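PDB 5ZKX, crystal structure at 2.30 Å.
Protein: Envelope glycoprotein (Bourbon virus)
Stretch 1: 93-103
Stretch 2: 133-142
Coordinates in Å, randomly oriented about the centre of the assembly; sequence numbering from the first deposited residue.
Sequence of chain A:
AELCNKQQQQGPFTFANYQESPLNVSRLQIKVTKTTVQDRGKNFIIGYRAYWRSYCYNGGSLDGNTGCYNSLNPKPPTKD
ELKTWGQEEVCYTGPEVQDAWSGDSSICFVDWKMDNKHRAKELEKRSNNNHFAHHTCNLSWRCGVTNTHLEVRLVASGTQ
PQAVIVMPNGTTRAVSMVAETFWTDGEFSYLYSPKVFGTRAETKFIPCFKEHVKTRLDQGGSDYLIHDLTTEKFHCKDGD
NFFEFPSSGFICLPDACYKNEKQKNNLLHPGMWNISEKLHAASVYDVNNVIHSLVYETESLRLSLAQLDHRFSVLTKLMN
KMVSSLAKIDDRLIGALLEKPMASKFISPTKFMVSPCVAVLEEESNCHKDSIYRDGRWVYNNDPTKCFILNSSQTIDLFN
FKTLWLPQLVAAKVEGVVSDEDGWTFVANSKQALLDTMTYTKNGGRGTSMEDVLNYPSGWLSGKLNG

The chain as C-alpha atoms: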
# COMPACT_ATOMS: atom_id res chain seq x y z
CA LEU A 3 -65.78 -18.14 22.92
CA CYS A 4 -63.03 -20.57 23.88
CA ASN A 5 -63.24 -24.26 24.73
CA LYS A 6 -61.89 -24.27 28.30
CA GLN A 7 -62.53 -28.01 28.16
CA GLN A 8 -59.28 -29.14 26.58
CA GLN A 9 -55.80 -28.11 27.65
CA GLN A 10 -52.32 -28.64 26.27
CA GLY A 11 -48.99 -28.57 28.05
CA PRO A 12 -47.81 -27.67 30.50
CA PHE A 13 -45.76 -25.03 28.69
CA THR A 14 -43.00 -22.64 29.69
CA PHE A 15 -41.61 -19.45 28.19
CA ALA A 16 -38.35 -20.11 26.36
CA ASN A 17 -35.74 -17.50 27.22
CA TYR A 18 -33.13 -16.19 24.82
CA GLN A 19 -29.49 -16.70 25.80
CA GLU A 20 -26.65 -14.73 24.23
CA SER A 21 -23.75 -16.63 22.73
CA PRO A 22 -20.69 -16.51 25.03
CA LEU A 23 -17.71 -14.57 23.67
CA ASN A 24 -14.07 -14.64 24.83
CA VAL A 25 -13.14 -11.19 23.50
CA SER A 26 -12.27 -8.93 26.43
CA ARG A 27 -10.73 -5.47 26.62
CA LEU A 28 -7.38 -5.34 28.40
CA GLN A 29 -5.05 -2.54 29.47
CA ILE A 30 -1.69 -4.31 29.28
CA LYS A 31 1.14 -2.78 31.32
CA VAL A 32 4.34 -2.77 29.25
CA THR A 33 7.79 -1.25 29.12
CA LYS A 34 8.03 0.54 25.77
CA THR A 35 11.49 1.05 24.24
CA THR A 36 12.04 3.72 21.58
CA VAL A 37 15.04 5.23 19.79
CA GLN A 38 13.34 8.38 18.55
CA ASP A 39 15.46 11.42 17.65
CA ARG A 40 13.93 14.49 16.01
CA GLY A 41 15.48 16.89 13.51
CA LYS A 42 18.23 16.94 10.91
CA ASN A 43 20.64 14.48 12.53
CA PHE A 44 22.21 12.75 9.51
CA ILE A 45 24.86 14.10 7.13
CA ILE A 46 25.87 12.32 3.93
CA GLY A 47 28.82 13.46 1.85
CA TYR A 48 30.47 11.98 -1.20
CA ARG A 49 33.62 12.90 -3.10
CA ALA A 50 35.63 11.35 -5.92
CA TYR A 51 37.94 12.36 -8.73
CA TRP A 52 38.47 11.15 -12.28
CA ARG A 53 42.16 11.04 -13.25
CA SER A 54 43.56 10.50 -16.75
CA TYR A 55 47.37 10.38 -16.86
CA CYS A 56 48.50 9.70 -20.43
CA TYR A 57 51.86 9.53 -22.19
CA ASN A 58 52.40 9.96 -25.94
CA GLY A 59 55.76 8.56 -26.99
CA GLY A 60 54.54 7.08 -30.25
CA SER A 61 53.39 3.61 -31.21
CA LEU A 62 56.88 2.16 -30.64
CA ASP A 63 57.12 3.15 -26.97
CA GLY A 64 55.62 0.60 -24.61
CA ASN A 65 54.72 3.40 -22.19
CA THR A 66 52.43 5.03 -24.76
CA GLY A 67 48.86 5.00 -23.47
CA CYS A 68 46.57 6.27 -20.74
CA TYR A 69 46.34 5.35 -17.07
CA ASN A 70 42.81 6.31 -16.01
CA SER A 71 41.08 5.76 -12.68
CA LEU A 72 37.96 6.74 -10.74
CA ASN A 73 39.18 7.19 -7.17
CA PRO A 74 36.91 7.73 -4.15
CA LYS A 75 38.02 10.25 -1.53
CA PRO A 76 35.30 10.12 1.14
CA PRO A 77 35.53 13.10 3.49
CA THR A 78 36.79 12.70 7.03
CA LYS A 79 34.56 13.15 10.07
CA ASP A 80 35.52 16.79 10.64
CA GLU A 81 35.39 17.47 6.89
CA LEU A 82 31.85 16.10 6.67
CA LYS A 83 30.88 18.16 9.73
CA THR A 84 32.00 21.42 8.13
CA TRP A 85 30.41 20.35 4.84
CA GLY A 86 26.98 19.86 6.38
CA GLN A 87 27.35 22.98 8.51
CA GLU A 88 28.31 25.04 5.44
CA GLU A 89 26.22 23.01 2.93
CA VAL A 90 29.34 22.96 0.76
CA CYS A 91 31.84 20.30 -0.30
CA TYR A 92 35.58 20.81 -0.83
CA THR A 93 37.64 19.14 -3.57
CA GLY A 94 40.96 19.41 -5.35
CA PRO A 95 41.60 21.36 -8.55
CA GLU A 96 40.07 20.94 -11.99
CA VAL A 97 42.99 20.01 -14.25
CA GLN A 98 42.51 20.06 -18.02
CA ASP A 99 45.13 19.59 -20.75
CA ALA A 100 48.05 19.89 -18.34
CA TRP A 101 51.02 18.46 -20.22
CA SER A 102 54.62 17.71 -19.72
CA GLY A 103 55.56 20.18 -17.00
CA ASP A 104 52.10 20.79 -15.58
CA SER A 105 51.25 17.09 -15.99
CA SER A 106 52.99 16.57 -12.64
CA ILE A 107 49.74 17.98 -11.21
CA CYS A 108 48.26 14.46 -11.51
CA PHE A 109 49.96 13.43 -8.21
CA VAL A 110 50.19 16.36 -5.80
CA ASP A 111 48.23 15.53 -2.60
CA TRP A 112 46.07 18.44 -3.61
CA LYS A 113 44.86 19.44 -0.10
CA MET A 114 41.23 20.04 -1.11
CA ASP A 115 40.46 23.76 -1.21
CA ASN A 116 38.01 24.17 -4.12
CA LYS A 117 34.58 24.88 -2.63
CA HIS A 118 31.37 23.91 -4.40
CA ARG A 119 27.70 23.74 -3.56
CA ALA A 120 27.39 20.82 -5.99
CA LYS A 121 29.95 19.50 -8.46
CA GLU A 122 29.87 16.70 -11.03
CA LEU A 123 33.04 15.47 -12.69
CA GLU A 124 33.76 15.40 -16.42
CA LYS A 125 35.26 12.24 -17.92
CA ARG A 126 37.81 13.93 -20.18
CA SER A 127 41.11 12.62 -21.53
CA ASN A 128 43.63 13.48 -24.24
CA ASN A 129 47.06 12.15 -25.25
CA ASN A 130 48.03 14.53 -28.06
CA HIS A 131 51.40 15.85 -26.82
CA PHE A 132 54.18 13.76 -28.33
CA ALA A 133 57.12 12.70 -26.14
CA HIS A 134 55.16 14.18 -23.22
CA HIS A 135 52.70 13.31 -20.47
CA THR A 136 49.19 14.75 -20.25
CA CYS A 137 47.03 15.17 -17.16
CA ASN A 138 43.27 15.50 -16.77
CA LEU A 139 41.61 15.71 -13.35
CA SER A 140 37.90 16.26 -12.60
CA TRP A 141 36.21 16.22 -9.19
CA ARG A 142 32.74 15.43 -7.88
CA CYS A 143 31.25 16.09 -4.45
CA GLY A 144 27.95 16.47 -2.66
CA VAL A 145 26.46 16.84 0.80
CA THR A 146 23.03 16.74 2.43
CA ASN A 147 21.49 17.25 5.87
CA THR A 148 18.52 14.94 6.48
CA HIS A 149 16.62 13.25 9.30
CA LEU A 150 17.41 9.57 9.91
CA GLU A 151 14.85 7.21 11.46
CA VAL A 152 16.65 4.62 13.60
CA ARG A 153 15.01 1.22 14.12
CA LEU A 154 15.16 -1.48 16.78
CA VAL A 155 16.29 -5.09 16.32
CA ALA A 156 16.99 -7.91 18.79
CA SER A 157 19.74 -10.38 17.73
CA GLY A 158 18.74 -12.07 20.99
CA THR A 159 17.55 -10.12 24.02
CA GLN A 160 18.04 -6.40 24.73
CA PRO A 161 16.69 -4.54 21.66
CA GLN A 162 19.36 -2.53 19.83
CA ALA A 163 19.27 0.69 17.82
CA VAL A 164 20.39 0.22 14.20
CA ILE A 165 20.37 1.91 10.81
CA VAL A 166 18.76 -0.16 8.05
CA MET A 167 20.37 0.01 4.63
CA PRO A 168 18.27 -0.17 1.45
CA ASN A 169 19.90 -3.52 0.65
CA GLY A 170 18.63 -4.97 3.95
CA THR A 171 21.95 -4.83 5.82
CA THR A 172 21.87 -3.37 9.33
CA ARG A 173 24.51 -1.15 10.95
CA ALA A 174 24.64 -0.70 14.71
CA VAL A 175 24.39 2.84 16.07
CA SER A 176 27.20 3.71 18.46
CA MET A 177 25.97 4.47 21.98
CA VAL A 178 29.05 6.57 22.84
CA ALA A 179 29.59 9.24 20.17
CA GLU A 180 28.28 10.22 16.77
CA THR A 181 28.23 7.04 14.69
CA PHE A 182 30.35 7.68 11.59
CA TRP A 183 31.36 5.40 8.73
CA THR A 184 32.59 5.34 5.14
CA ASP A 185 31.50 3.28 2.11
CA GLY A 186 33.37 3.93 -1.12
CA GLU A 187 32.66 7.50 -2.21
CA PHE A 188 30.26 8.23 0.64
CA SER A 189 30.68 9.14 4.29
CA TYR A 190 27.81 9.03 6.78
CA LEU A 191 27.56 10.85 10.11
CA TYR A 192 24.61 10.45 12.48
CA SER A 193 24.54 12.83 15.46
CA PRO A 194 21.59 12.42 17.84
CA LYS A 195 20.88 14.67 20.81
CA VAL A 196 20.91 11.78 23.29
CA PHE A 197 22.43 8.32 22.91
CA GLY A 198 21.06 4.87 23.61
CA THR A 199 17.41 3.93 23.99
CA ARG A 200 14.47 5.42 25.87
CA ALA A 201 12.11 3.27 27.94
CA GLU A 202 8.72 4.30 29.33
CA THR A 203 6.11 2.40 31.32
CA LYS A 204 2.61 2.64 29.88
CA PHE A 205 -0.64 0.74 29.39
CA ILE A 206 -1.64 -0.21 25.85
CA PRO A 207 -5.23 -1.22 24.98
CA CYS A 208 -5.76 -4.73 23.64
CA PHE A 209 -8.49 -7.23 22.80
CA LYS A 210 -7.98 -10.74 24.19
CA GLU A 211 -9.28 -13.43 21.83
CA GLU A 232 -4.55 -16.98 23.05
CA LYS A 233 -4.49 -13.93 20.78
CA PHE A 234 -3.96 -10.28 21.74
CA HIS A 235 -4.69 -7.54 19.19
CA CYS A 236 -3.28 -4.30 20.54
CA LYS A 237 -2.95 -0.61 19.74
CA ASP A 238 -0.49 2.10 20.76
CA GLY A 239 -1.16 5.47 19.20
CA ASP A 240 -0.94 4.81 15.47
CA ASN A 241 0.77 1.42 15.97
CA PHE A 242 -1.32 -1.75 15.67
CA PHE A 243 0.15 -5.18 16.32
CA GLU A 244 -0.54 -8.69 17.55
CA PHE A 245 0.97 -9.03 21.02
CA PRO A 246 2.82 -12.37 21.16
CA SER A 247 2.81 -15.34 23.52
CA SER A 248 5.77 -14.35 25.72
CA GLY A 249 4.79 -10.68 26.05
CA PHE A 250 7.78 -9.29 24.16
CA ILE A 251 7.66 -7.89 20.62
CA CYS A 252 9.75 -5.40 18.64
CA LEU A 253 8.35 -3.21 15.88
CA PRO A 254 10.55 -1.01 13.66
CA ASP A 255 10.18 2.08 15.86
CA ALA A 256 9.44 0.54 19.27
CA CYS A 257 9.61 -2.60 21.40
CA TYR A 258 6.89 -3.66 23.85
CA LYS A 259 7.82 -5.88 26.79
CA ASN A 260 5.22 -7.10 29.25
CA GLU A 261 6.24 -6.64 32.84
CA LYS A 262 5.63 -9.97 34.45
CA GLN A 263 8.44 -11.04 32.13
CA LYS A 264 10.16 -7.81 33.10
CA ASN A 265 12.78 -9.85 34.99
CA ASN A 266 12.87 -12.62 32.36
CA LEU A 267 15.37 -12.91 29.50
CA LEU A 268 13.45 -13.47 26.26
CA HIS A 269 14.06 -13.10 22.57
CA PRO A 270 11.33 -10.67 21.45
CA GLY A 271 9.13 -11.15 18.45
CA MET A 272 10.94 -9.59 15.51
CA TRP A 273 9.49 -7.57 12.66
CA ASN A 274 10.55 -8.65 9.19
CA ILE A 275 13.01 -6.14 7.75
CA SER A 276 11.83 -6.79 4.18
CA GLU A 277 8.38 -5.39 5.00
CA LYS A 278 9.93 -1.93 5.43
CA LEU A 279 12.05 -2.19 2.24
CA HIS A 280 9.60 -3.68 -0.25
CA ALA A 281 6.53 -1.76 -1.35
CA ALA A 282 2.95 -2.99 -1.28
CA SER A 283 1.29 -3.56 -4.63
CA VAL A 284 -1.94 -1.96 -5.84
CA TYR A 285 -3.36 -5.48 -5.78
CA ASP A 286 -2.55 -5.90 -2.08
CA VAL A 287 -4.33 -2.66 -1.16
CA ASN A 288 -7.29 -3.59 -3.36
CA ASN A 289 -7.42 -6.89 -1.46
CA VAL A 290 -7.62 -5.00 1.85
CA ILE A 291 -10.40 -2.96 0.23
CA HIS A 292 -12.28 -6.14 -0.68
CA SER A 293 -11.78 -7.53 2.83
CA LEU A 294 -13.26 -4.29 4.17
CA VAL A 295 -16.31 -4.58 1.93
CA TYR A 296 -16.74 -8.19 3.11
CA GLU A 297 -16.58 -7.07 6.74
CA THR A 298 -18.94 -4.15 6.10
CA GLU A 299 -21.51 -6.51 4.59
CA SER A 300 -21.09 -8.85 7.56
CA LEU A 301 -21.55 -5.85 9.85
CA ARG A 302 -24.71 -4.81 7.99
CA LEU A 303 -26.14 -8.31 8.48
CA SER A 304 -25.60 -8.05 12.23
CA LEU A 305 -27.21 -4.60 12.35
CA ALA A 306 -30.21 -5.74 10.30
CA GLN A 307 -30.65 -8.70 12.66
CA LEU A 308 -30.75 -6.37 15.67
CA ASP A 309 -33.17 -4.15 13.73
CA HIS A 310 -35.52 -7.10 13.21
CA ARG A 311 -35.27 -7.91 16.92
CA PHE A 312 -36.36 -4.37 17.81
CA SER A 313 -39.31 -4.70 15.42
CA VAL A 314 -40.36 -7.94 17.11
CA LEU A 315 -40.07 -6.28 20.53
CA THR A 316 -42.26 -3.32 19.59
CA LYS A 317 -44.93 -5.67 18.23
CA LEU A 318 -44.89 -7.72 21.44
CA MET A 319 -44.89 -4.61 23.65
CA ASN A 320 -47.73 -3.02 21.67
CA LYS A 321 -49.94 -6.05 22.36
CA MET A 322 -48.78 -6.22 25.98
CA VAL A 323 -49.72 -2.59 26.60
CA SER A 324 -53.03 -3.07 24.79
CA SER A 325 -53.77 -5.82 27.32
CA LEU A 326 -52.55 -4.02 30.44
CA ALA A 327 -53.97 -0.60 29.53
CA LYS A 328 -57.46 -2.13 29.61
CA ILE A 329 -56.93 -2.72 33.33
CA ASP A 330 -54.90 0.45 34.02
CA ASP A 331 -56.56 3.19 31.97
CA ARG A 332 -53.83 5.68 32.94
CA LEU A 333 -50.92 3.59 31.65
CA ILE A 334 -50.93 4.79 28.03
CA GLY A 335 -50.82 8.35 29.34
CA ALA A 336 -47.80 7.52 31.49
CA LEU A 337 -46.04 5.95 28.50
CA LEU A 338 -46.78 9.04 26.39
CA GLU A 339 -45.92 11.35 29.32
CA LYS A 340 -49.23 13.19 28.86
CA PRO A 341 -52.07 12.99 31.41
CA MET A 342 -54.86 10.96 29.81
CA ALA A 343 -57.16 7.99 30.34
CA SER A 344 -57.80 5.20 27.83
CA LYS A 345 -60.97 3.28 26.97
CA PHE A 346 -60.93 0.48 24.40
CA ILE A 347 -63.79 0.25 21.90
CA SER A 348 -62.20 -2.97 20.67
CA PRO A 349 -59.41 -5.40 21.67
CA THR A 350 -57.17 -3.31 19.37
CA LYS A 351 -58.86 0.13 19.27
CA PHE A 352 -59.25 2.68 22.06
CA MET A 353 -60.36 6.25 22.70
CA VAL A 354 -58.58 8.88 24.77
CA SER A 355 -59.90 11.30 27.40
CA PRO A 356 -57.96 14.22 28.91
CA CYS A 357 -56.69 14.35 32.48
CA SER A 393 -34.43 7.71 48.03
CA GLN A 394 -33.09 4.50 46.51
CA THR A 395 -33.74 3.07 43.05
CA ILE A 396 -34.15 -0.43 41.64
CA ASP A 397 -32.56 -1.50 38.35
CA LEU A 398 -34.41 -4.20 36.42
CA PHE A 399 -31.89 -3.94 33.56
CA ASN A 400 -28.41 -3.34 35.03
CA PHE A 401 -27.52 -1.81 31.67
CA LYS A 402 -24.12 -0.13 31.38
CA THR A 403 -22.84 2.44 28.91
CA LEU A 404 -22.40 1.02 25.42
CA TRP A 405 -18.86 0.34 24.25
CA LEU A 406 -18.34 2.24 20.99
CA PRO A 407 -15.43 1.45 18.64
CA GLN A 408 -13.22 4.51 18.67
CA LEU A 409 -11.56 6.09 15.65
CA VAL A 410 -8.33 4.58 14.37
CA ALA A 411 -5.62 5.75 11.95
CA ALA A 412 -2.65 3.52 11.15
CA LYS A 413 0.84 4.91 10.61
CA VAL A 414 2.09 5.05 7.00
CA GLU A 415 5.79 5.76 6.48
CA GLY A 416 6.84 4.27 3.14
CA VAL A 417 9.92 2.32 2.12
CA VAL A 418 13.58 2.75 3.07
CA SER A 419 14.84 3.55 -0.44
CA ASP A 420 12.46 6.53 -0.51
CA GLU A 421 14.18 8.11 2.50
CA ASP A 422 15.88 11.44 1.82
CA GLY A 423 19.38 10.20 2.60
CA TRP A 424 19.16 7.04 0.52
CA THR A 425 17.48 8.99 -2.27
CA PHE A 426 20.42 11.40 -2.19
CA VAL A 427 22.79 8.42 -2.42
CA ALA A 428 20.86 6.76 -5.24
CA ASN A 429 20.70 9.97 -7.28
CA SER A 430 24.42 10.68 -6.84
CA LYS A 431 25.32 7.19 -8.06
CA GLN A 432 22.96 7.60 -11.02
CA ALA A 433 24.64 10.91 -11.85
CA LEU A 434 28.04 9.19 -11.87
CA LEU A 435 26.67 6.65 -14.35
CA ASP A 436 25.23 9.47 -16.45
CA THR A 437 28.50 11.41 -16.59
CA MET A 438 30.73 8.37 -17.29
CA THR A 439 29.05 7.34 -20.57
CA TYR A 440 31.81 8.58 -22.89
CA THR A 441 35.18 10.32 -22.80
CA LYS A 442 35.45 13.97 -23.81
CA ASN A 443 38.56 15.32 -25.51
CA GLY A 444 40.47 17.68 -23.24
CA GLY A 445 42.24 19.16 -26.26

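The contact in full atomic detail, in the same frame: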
# COMPACT_ATOMS: atom_id res chain seq x y z
N THR A 93 36.93 20.09 -2.71
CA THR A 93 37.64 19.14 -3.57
C THR A 93 38.98 19.73 -3.98
O THR A 93 39.32 20.86 -3.63
CB THR A 93 36.82 18.77 -4.81
OG1 THR A 93 36.34 19.97 -5.44
CG2 THR A 93 35.65 17.88 -4.45
N GLY A 94 39.73 18.95 -4.75
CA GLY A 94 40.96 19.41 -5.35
C GLY A 94 40.69 20.23 -6.60
O GLY A 94 39.56 20.63 -6.87
N PRO A 95 41.73 20.48 -7.39
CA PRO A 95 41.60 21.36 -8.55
C PRO A 95 41.13 20.65 -9.81
O PRO A 95 41.35 19.45 -10.01
CB PRO A 95 43.02 21.89 -8.73
CG PRO A 95 43.87 20.74 -8.30
CD PRO A 95 43.13 20.06 -7.18
N GLU A 96 40.48 21.42 -10.67
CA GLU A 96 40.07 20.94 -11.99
C GLU A 96 41.24 21.12 -12.95
O GLU A 96 41.61 22.25 -13.29
CB GLU A 96 38.83 21.70 -12.48
CG GLU A 96 38.22 21.14 -13.75
CD GLU A 96 37.12 20.14 -13.48
OE1 GLU A 96 36.53 20.19 -12.38
OE2 GLU A 96 36.84 19.30 -14.36
N VAL A 97 41.82 20.01 -13.39
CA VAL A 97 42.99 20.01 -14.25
C VAL A 97 42.57 19.57 -15.64
O VAL A 97 41.97 18.49 -15.80
CB VAL A 97 44.10 19.10 -13.71
CG1 VAL A 97 45.22 19.00 -14.72
CG2 VAL A 97 44.60 19.59 -12.36
N GLN A 98 42.88 20.38 -16.65
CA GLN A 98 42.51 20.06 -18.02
C GLN A 98 43.66 20.40 -18.96
O GLN A 98 44.14 21.54 -18.96
CB GLN A 98 41.26 20.82 -18.45
CG GLN A 98 40.92 20.62 -19.91
CD GLN A 98 39.64 21.30 -20.31
OE1 GLN A 98 39.12 22.16 -19.59
NE2 GLN A 98 39.11 20.93 -21.47
N ASP A 99 44.08 19.41 -19.74
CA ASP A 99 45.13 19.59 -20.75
C ASP A 99 46.42 20.11 -20.14
O ASP A 99 47.09 20.98 -20.70
CB ASP A 99 44.66 20.51 -21.88
CG ASP A 99 45.43 20.29 -23.17
OD1 ASP A 99 45.02 20.84 -24.21
OD2 ASP A 99 46.44 19.56 -23.14
N ALA A 100 46.78 19.59 -18.97
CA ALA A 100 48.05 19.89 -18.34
C ALA A 100 49.08 18.89 -18.85
O ALA A 100 49.01 17.70 -18.51
CB ALA A 100 47.94 19.85 -16.82
N TRP A 101 50.03 19.35 -19.65
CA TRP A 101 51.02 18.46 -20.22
C TRP A 101 52.41 18.83 -19.71
O TRP A 101 52.54 19.62 -18.76
CB TRP A 101 50.91 18.41 -21.75
CG TRP A 101 50.94 19.70 -22.49
CD1 TRP A 101 49.95 20.64 -22.56
CD2 TRP A 101 51.99 20.17 -23.34
NE1 TRP A 101 50.33 21.68 -23.37
CE2 TRP A 101 51.59 21.42 -23.86
CE3 TRP A 101 53.25 19.67 -23.69
CZ2 TRP A 101 52.39 22.16 -24.72
CZ3 TRP A 101 54.05 20.41 -24.53
CH2 TRP A 101 53.62 21.65 -25.04
N SER A 102 53.44 18.29 -20.36
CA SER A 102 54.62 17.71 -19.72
C SER A 102 54.99 18.29 -18.36
O SER A 102 55.07 17.54 -17.38
CB SER A 102 55.82 17.87 -20.65
OG SER A 102 56.07 19.24 -20.94
N GLY A 103 55.21 19.60 -18.28
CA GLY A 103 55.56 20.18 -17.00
C GLY A 103 54.40 20.18 -16.03
O GLY A 103 54.51 19.69 -14.90
N ALA A 133 55.97 12.77 -27.04
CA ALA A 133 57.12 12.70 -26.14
C ALA A 133 56.83 13.32 -24.78
O ALA A 133 57.75 13.66 -24.04
CB ALA A 133 58.37 13.33 -26.75
N HIS A 134 55.55 13.46 -24.43
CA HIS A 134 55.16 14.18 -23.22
C HIS A 134 53.99 13.47 -22.54
O HIS A 134 53.25 12.71 -23.16
CB HIS A 134 54.77 15.62 -23.54
CG HIS A 134 55.94 16.51 -23.82
ND1 HIS A 134 57.21 16.21 -23.38
CD2 HIS A 134 56.04 17.69 -24.48
CE1 HIS A 134 58.04 17.17 -23.76
NE2 HIS A 134 57.35 18.07 -24.43
N HIS A 135 53.84 13.76 -21.25
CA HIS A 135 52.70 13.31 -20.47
C HIS A 135 51.59 14.34 -20.51
O HIS A 135 51.83 15.53 -20.71
CB HIS A 135 53.10 13.06 -19.01
CG HIS A 135 53.95 11.84 -18.82
ND1 HIS A 135 53.42 10.58 -18.65
CD2 HIS A 135 55.30 11.70 -18.75
CE1 HIS A 135 54.41 9.71 -18.50
NE2 HIS A 135 55.55 10.37 -18.55
N THR A 136 50.36 13.88 -20.32
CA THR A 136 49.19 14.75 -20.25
C THR A 136 48.37 14.38 -19.03
O THR A 136 48.25 13.20 -18.68
CB THR A 136 48.32 14.65 -21.52
OG1 THR A 136 49.15 14.80 -22.68
CG2 THR A 136 47.25 15.74 -21.52
N CYS A 137 47.81 15.39 -18.37
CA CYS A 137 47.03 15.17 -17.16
C CYS A 137 45.65 15.78 -17.30
O CYS A 137 45.51 16.92 -17.77
CB CYS A 137 47.74 15.75 -15.93
SG CYS A 137 46.82 15.52 -14.37
N ASN A 138 44.64 15.02 -16.92
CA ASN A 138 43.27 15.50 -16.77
C ASN A 138 42.76 15.05 -15.41
O ASN A 138 42.95 13.90 -15.01
CB ASN A 138 42.35 14.97 -17.87
CG ASN A 138 42.54 15.70 -19.18
OD1 ASN A 138 42.03 16.80 -19.38
ND2 ASN A 138 43.27 15.08 -20.10
N LEU A 139 42.11 15.97 -14.70
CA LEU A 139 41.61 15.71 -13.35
C LEU A 139 40.29 16.45 -13.17
O LEU A 139 40.23 17.67 -13.36
CB LEU A 139 42.63 16.15 -12.30
CG LEU A 139 42.41 15.72 -10.85
CD1 LEU A 139 42.56 14.21 -10.72
CD2 LEU A 139 43.39 16.43 -9.93
N SER A 140 39.24 15.71 -12.81
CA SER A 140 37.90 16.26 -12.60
C SER A 140 37.32 15.70 -11.31
O SER A 140 37.43 14.50 -11.04
CB SER A 140 36.98 15.94 -13.78
OG SER A 140 35.87 16.82 -13.81
N TRP A 141 36.69 16.57 -10.53
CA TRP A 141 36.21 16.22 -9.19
C TRP A 141 34.69 16.22 -9.13
O TRP A 141 34.01 16.91 -9.91
CB TRP A 141 36.76 17.19 -8.14
CG TRP A 141 38.22 17.04 -7.89
CD1 TRP A 141 39.23 17.56 -8.64
CD2 TRP A 141 38.84 16.33 -6.82
NE1 TRP A 141 40.45 17.21 -8.10
CE2 TRP A 141 40.23 16.46 -6.98
CE3 TRP A 141 38.35 15.60 -5.73
CZ2 TRP A 141 41.14 15.88 -6.10
CZ3 TRP A 141 39.26 15.02 -4.86
CH2 TRP A 141 40.64 15.17 -5.05
N ARG A 142 34.16 15.44 -8.19
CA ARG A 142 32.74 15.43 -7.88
C ARG A 142 32.59 15.43 -6.36
O ARG A 142 33.42 14.88 -5.64
CB ARG A 142 32.02 14.22 -8.49
CG ARG A 142 32.24 12.91 -7.73
CD ARG A 142 31.71 11.71 -8.51
NE ARG A 142 30.33 11.90 -8.96
CZ ARG A 142 29.28 11.30 -8.42
NH1 ARG A 142 29.44 10.46 -7.41
NH2 ARG A 142 28.07 11.54 -8.90

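Stretches 93-103 and 133-142 of this Bourbon virus envelope glycoprotein pack as an antiparallel, backbone-bonded strand pairing interrupted by a beta bulge, with an aromatic contact near each end. Their end-to-end directions differ by 171°, and together they bury 807 Å² of surface. Most of stretch 2 is one strand, whereas stretch 1 pairs in two short segments separated by a corner at Asp-99.

The first segment is anchored by a reciprocal pair of hydrogen bonds: Val-97 N donates to Leu-139 O at 2.8 Å, and Leu-139 N donates to Val-97 O, also at 2.8 Å and nearly straight at 171°. Beyond the corner, Ala-100 and Cys-137 repeat the pattern, with Ala-100 N to Cys-137 O at 3.2 Å and Cys-137 N to Ala-100 O at 2.6 Å. Three residues advance on stretch 1 between these pairs but only two on stretch 2, so the register shifts by one. Asp-99 takes up the extra residue with phi/psi of 57/41, far from extended strand values. Its amide is met by a side chain: Asp-99 N makes a weak hydrogen bond to Asn-138 OD1 at 3.3 Å. Backbone CA-H...O contacts supplement the ladder, among them Asn-138 CA to Val-97 O at 3.4 Å and Thr-136 CA to Ala-100 O at 3.4 Å.

Val-97, Ala-100, Cys-137 and Leu-139 turn their side chains to the same face of the sheet, where they form a small apolar patch. Val-97 CB lies 3.6 Å from Leu-139 CB, Val-97 CG1 lies 3.8 Å from Cys-137 SG, and Ala-100 CB lies 4.2 Å from Cys-137 CB. Cys-137 is also covalently bonded elsewhere in the structure.

At the start of stretch 1, Trp-141 has the largest area covered by the opposing stretch. The Trp-141 indole lies against the backbone around Gly-94, whose CA sits 3.8 Å from the centroid of the Trp-141 five-membered ring in a CH-pi contact over the face. The absence of a side chain permits this fit: an ideal CB on Gly-94 would fall 2.5 Å from Trp-141 CZ2, a clash. The CA-to-CB bond of Thr-93 points toward stretch 2, and its CB lies 3.6 Å from Trp-141 CE3, while Pro-95 O lies at the ring edge, 3.1 Å from Trp-141 NE1. Glu-96 directs its CA-to-CB bond away, yet its carboxylate comes back to stretch 2, where Ser-140 OG donates a hydrogen bond to Glu-96 OE2 at 2.7 Å.

At the other end, His-134 meets two neighbours. Ser-102 CB sits over one face of the His-134 imidazole, 3.6 Å from that ring's centroid, in a second CH-pi contact. Trp-101 meets it rim to rim, Trp-101 CZ3 to His-134 CD2 at 3.4 Å, with the planes at 34° and neither ring over the other's face. Backbone proximity persists here, with Trp-101 CA 3.1 Å from His-135 O, but Ser-102 N, 3.2 Å from His-135 O, is too poorly angled for a hydrogen bond.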